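Long-range contact in DNA polymerase III beta subunit (Streptococcus pyogenes, PDB 2AVT), which probably encircles DNA as a ring-shaped dimer and tethers the replicative polymerase to its template, giving processive synthesis: residues M1-L15 against I86-E100. Sequence-based numbering, arbitrary orientation.
Sequences MIQFSINRTLFIHAL and ISSLPDISINVKEIE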
# COMPACT_ATOMS: atom_id res chain seq x y z
N MET A 1 -32.57 -25.28 5.29
CA MET A 1 -31.42 -24.51 4.72
C MET A 1 -31.25 -23.16 5.41
O MET A 1 -32.16 -22.67 6.08
CB MET A 1 -31.63 -24.30 3.22
CG MET A 1 -31.77 -25.60 2.46
SD MET A 1 -31.95 -25.31 0.71
CE MET A 1 -33.70 -24.90 0.66
N ILE A 2 -30.07 -22.57 5.23
CA ILE A 2 -29.73 -21.29 5.84
C ILE A 2 -30.67 -20.16 5.51
O ILE A 2 -31.16 -20.04 4.39
CB ILE A 2 -28.31 -20.82 5.42
CG1 ILE A 2 -27.25 -21.77 5.98
CG2 ILE A 2 -28.05 -19.39 5.92
CD1 ILE A 2 -25.83 -21.45 5.50
N GLN A 3 -30.91 -19.31 6.50
CA GLN A 3 -31.74 -18.13 6.33
C GLN A 3 -31.58 -17.18 7.51
O GLN A 3 -32.00 -17.48 8.63
CB GLN A 3 -33.22 -18.48 6.19
CG GLN A 3 -34.11 -17.23 6.21
CD GLN A 3 -34.99 -17.11 4.98
OE1 GLN A 3 -35.77 -18.01 4.67
NE2 GLN A 3 -34.86 -16.00 4.26
N PHE A 4 -30.98 -16.03 7.25
CA PHE A 4 -30.79 -15.03 8.29
C PHE A 4 -30.58 -13.66 7.66
O PHE A 4 -30.22 -13.55 6.48
CB PHE A 4 -29.59 -15.41 9.19
CG PHE A 4 -28.23 -15.29 8.54
CD1 PHE A 4 -27.66 -16.36 7.86
CD2 PHE A 4 -27.50 -14.10 8.63
CE1 PHE A 4 -26.39 -16.27 7.29
CE2 PHE A 4 -26.23 -14.01 8.06
CZ PHE A 4 -25.68 -15.09 7.40
N SER A 5 -30.86 -12.62 8.44
CA SER A 5 -30.70 -11.24 8.02
C SER A 5 -29.68 -10.66 8.98
O SER A 5 -29.71 -10.95 10.17
CB SER A 5 -32.02 -10.48 8.14
OG SER A 5 -32.98 -11.01 7.24
N ILE A 6 -28.79 -9.82 8.47
CA ILE A 6 -27.77 -9.27 9.33
C ILE A 6 -27.41 -7.87 8.92
O ILE A 6 -27.62 -7.47 7.77
CB ILE A 6 -26.50 -10.16 9.29
CG1 ILE A 6 -25.51 -9.75 10.37
CG2 ILE A 6 -25.82 -10.05 7.92
CD1 ILE A 6 -24.36 -10.73 10.53
N ASN A 7 -26.86 -7.12 9.86
CA ASN A 7 -26.41 -5.75 9.62
C ASN A 7 -25.13 -5.88 8.79
O ASN A 7 -24.23 -6.65 9.15
CB ASN A 7 -26.13 -5.06 10.96
CG ASN A 7 -25.48 -3.71 10.79
OD1 ASN A 7 -24.30 -3.62 10.46
ND2 ASN A 7 -26.24 -2.65 11.03
N ARG A 8 -25.05 -5.14 7.68
CA ARG A 8 -23.89 -5.20 6.77
C ARG A 8 -22.56 -4.86 7.44
O ARG A 8 -21.57 -5.60 7.29
CB ARG A 8 -24.13 -4.26 5.58
CG ARG A 8 -23.11 -4.37 4.44
CD ARG A 8 -23.35 -3.25 3.39
NE ARG A 8 -23.32 -1.94 4.05
CZ ARG A 8 -23.73 -0.80 3.50
NH1 ARG A 8 -24.20 -0.77 2.26
NH2 ARG A 8 -23.68 0.32 4.22
N THR A 9 -22.51 -3.75 8.15
CA THR A 9 -21.29 -3.34 8.83
C THR A 9 -20.81 -4.40 9.83
O THR A 9 -19.63 -4.70 9.90
CB THR A 9 -21.47 -1.98 9.52
OG1 THR A 9 -21.42 -0.94 8.53
CG2 THR A 9 -20.38 -1.74 10.55
N LEU A 10 -21.74 -4.96 10.60
CA LEU A 10 -21.39 -5.99 11.58
C LEU A 10 -20.79 -7.22 10.87
O LEU A 10 -19.76 -7.75 11.27
CB LEU A 10 -22.63 -6.42 12.36
CG LEU A 10 -22.51 -7.58 13.36
CD1 LEU A 10 -21.92 -7.08 14.67
CD2 LEU A 10 -23.88 -8.19 13.62
N PHE A 11 -21.48 -7.67 9.82
CA PHE A 11 -21.06 -8.83 9.05
C PHE A 11 -19.65 -8.66 8.50
O PHE A 11 -18.81 -9.54 8.65
CB PHE A 11 -22.06 -9.07 7.90
CG PHE A 11 -22.03 -10.47 7.34
CD1 PHE A 11 -21.45 -11.51 8.04
CD2 PHE A 11 -22.64 -10.74 6.12
CE1 PHE A 11 -21.48 -12.80 7.54
CE2 PHE A 11 -22.68 -12.03 5.62
CZ PHE A 11 -22.09 -13.07 6.34
N ILE A 12 -19.41 -7.52 7.86
CA ILE A 12 -18.10 -7.22 7.27
C ILE A 12 -16.98 -7.27 8.30
O ILE A 12 -15.94 -7.88 8.05
CB ILE A 12 -18.10 -5.82 6.59
CG1 ILE A 12 -18.98 -5.87 5.34
CG2 ILE A 12 -16.67 -5.41 6.22
CD1 ILE A 12 -19.13 -4.53 4.64
N HIS A 13 -17.18 -6.65 9.46
CA HIS A 13 -16.14 -6.66 10.50
C HIS A 13 -15.77 -8.08 10.91
O HIS A 13 -14.59 -8.42 10.98
CB HIS A 13 -16.60 -5.87 11.72
CG HIS A 13 -16.59 -4.38 11.51
ND1 HIS A 13 -15.49 -3.70 11.03
CD2 HIS A 13 -17.55 -3.44 11.71
CE1 HIS A 13 -15.77 -2.42 10.95
NE2 HIS A 13 -17.01 -2.23 11.35
N ALA A 14 -16.77 -8.92 11.15
CA ALA A 14 -16.53 -10.31 11.55
C ALA A 14 -15.88 -11.13 10.42
O ALA A 14 -15.07 -12.02 10.69
CB ALA A 14 -17.84 -10.97 11.98
N LEU A 15 -16.26 -10.85 9.18
CA LEU A 15 -15.71 -11.56 8.03
C LEU A 15 -14.23 -11.24 7.85
O LEU A 15 -13.42 -12.13 7.61
CB LEU A 15 -16.48 -11.19 6.75
CG LEU A 15 -17.86 -11.84 6.59
CD1 LEU A 15 -18.65 -11.16 5.46
CD2 LEU A 15 -17.67 -13.32 6.32
N ILE A 86 -20.28 -8.89 -0.29
CA ILE A 86 -20.97 -8.36 0.88
C ILE A 86 -20.64 -6.89 1.07
O ILE A 86 -21.51 -6.06 1.32
CB ILE A 86 -20.58 -9.14 2.17
CG1 ILE A 86 -21.15 -10.55 2.11
CG2 ILE A 86 -21.06 -8.39 3.42
CD1 ILE A 86 -22.69 -10.61 2.07
N SER A 87 -19.36 -6.55 0.93
CA SER A 87 -18.92 -5.17 1.10
C SER A 87 -19.46 -4.25 0.01
O SER A 87 -19.46 -3.04 0.18
CB SER A 87 -17.39 -5.08 1.10
OG SER A 87 -16.82 -5.94 2.09
N SER A 88 -19.91 -4.82 -1.10
CA SER A 88 -20.42 -4.02 -2.20
C SER A 88 -21.93 -3.82 -2.18
O SER A 88 -22.46 -3.03 -2.95
CB SER A 88 -20.06 -4.65 -3.54
OG SER A 88 -21.00 -5.66 -3.87
N LEU A 89 -22.63 -4.55 -1.30
CA LEU A 89 -24.10 -4.45 -1.24
C LEU A 89 -24.52 -3.07 -0.78
O LEU A 89 -23.89 -2.48 0.10
CB LEU A 89 -24.67 -5.55 -0.36
CG LEU A 89 -24.51 -6.92 -1.05
CD1 LEU A 89 -24.98 -8.04 -0.14
CD2 LEU A 89 -25.31 -6.92 -2.34
N PRO A 90 -25.60 -2.54 -1.37
CA PRO A 90 -26.16 -1.22 -1.10
C PRO A 90 -26.80 -0.88 0.25
O PRO A 90 -26.46 0.15 0.84
CB PRO A 90 -27.13 -1.02 -2.27
CG PRO A 90 -27.71 -2.39 -2.43
CD PRO A 90 -26.49 -3.31 -2.27
N ASP A 91 -27.71 -1.71 0.75
CA ASP A 91 -28.38 -1.42 2.01
C ASP A 91 -27.71 -1.85 3.31
O ASP A 91 -26.86 -2.75 3.34
CB ASP A 91 -29.81 -1.96 1.99
CG ASP A 91 -30.79 -0.97 1.39
OD1 ASP A 91 -30.54 -0.45 0.27
OD2 ASP A 91 -31.83 -0.70 2.04
N ILE A 92 -28.13 -1.20 4.39
CA ILE A 92 -27.60 -1.45 5.72
C ILE A 92 -27.79 -2.89 6.17
O ILE A 92 -27.00 -3.40 6.95
CB ILE A 92 -28.26 -0.51 6.76
CG1 ILE A 92 -28.07 0.95 6.33
CG2 ILE A 92 -27.65 -0.72 8.13
CD1 ILE A 92 -28.73 1.97 7.24
N SER A 93 -28.84 -3.54 5.69
CA SER A 93 -29.09 -4.92 6.07
C SER A 93 -29.11 -5.88 4.90
O SER A 93 -29.56 -5.56 3.80
CB SER A 93 -30.40 -5.04 6.87
OG SER A 93 -31.48 -4.43 6.18
N ILE A 94 -28.62 -7.09 5.16
CA ILE A 94 -28.55 -8.12 4.15
C ILE A 94 -29.30 -9.36 4.56
O ILE A 94 -29.21 -9.81 5.71
CB ILE A 94 -27.08 -8.52 3.90
CG1 ILE A 94 -26.30 -7.29 3.43
CG2 ILE A 94 -27.00 -9.62 2.85
CD1 ILE A 94 -24.83 -7.54 3.24
N ASN A 95 -30.05 -9.92 3.62
CA ASN A 95 -30.80 -11.14 3.86
C ASN A 95 -30.04 -12.23 3.12
O ASN A 95 -29.70 -12.06 1.95
CB ASN A 95 -32.22 -11.01 3.32
CG ASN A 95 -33.11 -12.14 3.79
OD1 ASN A 95 -33.07 -13.25 3.26
ND2 ASN A 95 -33.93 -11.86 4.79
N VAL A 96 -29.77 -13.33 3.81
CA VAL A 96 -29.04 -14.45 3.25
C VAL A 96 -29.94 -15.67 3.23
O VAL A 96 -30.36 -16.14 4.29
CB VAL A 96 -27.80 -14.77 4.10
CG1 VAL A 96 -26.98 -15.86 3.42
CG2 VAL A 96 -26.97 -13.52 4.30
N LYS A 97 -30.23 -16.18 2.04
CA LYS A 97 -31.10 -17.33 1.92
C LYS A 97 -30.51 -18.41 1.03
O LYS A 97 -30.25 -18.17 -0.15
CB LYS A 97 -32.47 -16.91 1.37
CG LYS A 97 -33.53 -18.00 1.38
CD LYS A 97 -34.90 -17.43 0.98
CE LYS A 97 -36.03 -18.40 1.29
NZ LYS A 97 -37.36 -17.69 1.34
N GLU A 98 -30.29 -19.59 1.60
CA GLU A 98 -29.74 -20.69 0.84
C GLU A 98 -30.85 -21.36 0.05
O GLU A 98 -31.97 -21.49 0.55
CB GLU A 98 -29.08 -21.72 1.76
CG GLU A 98 -28.84 -23.09 1.12
CD GLU A 98 -28.18 -24.09 2.06
OE1 GLU A 98 -28.30 -23.92 3.30
OE2 GLU A 98 -27.56 -25.06 1.58
N ILE A 99 -30.55 -21.76 -1.17
CA ILE A 99 -31.52 -22.45 -2.01
C ILE A 99 -30.85 -23.74 -2.44
O ILE A 99 -29.76 -24.06 -1.95
CB ILE A 99 -31.94 -21.62 -3.24
CG1 ILE A 99 -30.72 -21.25 -4.09
CG2 ILE A 99 -32.65 -20.35 -2.78
CD1 ILE A 99 -31.08 -20.51 -5.38
N GLU A 100 -31.47 -24.47 -3.36
CA GLU A 100 -30.94 -25.74 -3.83
C GLU A 100 -29.55 -25.68 -4.43
O GLU A 100 -29.13 -24.66 -4.98
CB GLU A 100 -31.89 -26.37 -4.85
CG GLU A 100 -32.11 -25.51 -6.09
CD GLU A 100 -32.89 -26.24 -7.17
OE1 GLU A 100 -34.03 -26.67 -6.90
OE2 GLU A 100 -32.35 -26.37 -8.30
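R8 reaches from the first turn of its helix into the loop before strand 93-99. Its chain runs straight to CD, then bends at chi3 (55°), and R8 NH1 donates to L89 O at 2.8 Å. P90 O, also 2.8 Å from R8 NH1, takes a weak, strongly bent bond. D91 O lies over one face of the guanidinium. The backbone N of R8 bonds I92 O, continuing the antiparallel pairing of strands 3-7 and 93-99.

On the buried face F4 and V96 lie side by side. V96 CB sits over the F4 ring, 4.0 Å from its centroid, a CH-pi contact. I6 and I94 share this face. Beyond them I86 meets F11 at about a right angle, with I86 CD1 3.8 Å from F11 CE2. L15 CD1 rests over the centre of the same ring.

On the other face Q3 runs alongside K97, and its NE2 makes a weak bond to N95 OD1. At the far end E98 OE1 accepts I2 N through its anti lone pair at 2.9 Å, nearly straight (170°).

Strand 67-71 flanks strand 3-7 on its other edge. Adjacent strands 3-7 and 93-99, with helices meeting through F11, I12 and I86, characterise the beta-subunit N-terminal domain.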